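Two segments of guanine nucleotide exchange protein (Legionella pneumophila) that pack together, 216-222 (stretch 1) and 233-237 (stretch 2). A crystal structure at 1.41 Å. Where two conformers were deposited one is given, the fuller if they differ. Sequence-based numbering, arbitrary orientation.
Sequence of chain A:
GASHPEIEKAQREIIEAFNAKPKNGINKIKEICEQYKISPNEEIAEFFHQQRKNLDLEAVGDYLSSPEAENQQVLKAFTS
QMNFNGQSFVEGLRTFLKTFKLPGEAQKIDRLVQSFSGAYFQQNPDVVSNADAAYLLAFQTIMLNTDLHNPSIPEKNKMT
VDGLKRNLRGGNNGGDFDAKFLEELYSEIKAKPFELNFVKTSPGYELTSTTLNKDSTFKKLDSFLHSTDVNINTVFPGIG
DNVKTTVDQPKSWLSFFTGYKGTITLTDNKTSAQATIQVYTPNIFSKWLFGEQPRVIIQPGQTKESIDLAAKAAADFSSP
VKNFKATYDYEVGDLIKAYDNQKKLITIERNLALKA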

# COMPACT_ATOMS: atom_id res chain seq x y z
N SER A 216 7.56 -16.39 18.68
CA SER A 216 7.24 -17.71 18.13
C SER A 216 6.19 -17.65 17.03
O SER A 216 6.30 -18.35 16.02
N THR A 217 5.17 -16.82 17.22
CA THR A 217 4.11 -16.69 16.22
C THR A 217 4.67 -16.06 14.95
O THR A 217 4.33 -16.48 13.85
N PHE A 218 5.53 -15.06 15.10
CA PHE A 218 6.13 -14.42 13.94
C PHE A 218 6.93 -15.45 13.15
O PHE A 218 6.85 -15.50 11.93
N LYS A 219 7.70 -16.27 13.85
CA LYS A 219 8.51 -17.29 13.20
C LYS A 219 7.66 -18.27 12.40
O LYS A 219 7.98 -18.60 11.26
N LYS A 220 6.56 -18.72 13.00
CA LYS A 220 5.67 -19.65 12.31
C LYS A 220 5.02 -18.98 11.11
O LYS A 220 4.83 -19.59 10.05
N LEU A 221 4.68 -17.70 11.27
CA LEU A 221 4.06 -16.94 10.20
C LEU A 221 5.02 -16.77 9.03
O LEU A 221 4.65 -16.94 7.87
N ASP A 222 6.26 -16.44 9.36
CA ASP A 222 7.29 -16.23 8.35
C ASP A 222 7.50 -17.51 7.54
O ASP A 222 7.57 -17.47 6.30
N ASN A 233 -4.19 -22.53 11.13
CA ASN A 233 -4.42 -22.62 12.57
C ASN A 233 -3.20 -23.15 13.32
O ASN A 233 -3.18 -23.15 14.55
N THR A 234 -2.19 -23.59 12.59
CA THR A 234 -0.96 -24.07 13.22
C THR A 234 -0.15 -22.84 13.61
O THR A 234 0.73 -22.91 14.47
N VAL A 235 -0.45 -21.72 12.97
CA VAL A 235 0.22 -20.46 13.26
C VAL A 235 -0.62 -19.69 14.27
O VAL A 235 -0.09 -19.11 15.23
N PHE A 236 -1.93 -19.69 14.05
CA PHE A 236 -2.88 -19.00 14.92
C PHE A 236 -3.91 -19.97 15.49
O PHE A 236 -5.00 -20.11 14.95
N PRO A 237 -3.58 -20.64 16.60
CA PRO A 237 -4.50 -21.60 17.22
C PRO A 237 -5.89 -21.02 17.52
O PRO A 237 -6.89 -21.73 17.46

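This is a small, mainly apolar contact, in which one side of a helix rests against the last residues of a 3-10 segment and the loop that follows it, with no direct hydrogen bond between them and a single water as polar link. Val 235 is buried and has the largest area covered by the other stretch. Val 235 CA lies 5.6 Å from Lys 220 CA, and its chi1 is t. The compact branched side chain fits close to the helix backbone: Val 235 CG2 lies 3.8 Å from Lys 220 O, while Val 235 CG1 lies 3.8 Å from Leu 221 N and 4.1 Å from Leu 221 CB. That nitrogen already donates to Thr 217 O within the helix, so a methyl group beside it costs no hydrogen bond.

Phe 236 starts with CA-to-CB directed away, but its m rotamer brings the ring back, Phe 236 CE2 reaching 3.7 Å from Thr 217 CG2 and Phe 236 CZ 4.2 Å from Leu 221 CD1. Leu 221, with chi1 t and chi2 p, thus meets both Val 235 and Phe 236.

Thr 217, in the m rotamer, packs its methyl obliquely against the ring, and Thr 217 OG1 lies 3.0 Å from water 1, which donates to Val 235 O at 2.9 Å. Lys 220, exposed, points its CB toward stretch 2 and passes Lys 220 CD 3.6 Å from Thr 234 O; with chi1 m, chi2 and chi3 t and chi4 p, its charged end leads away.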

# COMPACT_ATOMS: atom_id res chain seq x y z
CB SER A 216 6.76 -18.64 19.25
OG SER A 216 5.61 -18.13 19.90
CB THR A 217 2.94 -15.84 16.76
OG1 THR A 217 2.37 -16.50 17.90
CG2 THR A 217 1.86 -15.69 15.70
CB PHE A 218 7.06 -13.28 14.35
CG PHE A 218 7.74 -12.61 13.18
CD1 PHE A 218 7.08 -11.64 12.44
CD2 PHE A 218 9.03 -12.98 12.81
CE1 PHE A 218 7.69 -11.05 11.33
CE2 PHE A 218 9.65 -12.40 11.70
CZ PHE A 218 8.98 -11.43 10.96
CB LYS A 219 9.35 -18.05 14.23
CG LYS A 219 10.45 -17.22 14.86
CD LYS A 219 11.19 -18.02 15.92
CE LYS A 219 12.35 -17.23 16.49
NZ LYS A 219 13.38 -16.95 15.46
CB LYS A 220 4.59 -20.17 13.26
CG LYS A 220 5.10 -21.10 14.35
CD LYS A 220 3.96 -21.59 15.22
CE LYS A 220 4.45 -22.60 16.26
NZ LYS A 220 5.47 -22.01 17.17
CB LEU A 221 3.64 -15.57 10.72
CG LEU A 221 3.02 -14.62 9.69
CD1 LEU A 221 1.74 -15.21 9.14
CD2 LEU A 221 2.74 -13.28 10.35
CB ASP A 222 8.59 -15.80 9.04
CG ASP A 222 9.65 -15.34 8.06
OD1 ASP A 222 9.29 -14.86 6.96
OD2 ASP A 222 10.85 -15.46 8.39
CB ASN A 233 -5.65 -23.49 12.88
CG ASN A 233 -5.55 -24.88 12.31
OD1 ASN A 233 -4.48 -25.49 12.33
ND2 ASN A 233 -6.66 -25.39 11.80
CB THR A 234 -0.12 -24.96 12.27
OG1 THR A 234 0.21 -24.23 11.08
CG2 THR A 234 -0.89 -26.22 11.90
CB VAL A 235 0.38 -19.59 11.98
CG1 VAL A 235 1.06 -18.28 12.33
CG2 VAL A 235 1.18 -20.34 10.92
CB PHE A 236 -3.61 -17.90 14.15
CG PHE A 236 -2.71 -16.89 13.52
CD1 PHE A 236 -2.52 -16.87 12.14
CD2 PHE A 236 -2.03 -15.96 14.30
CE1 PHE A 236 -1.68 -15.93 11.55
CE2 PHE A 236 -1.19 -15.02 13.72
CZ PHE A 236 -1.01 -15.00 12.34
CB PRO A 237 -3.76 -22.01 18.49
CG PRO A 237 -2.33 -21.94 18.07
CD PRO A 237 -2.29 -20.63 17.32
O HOH W 1 -0.32 -17.74 17.73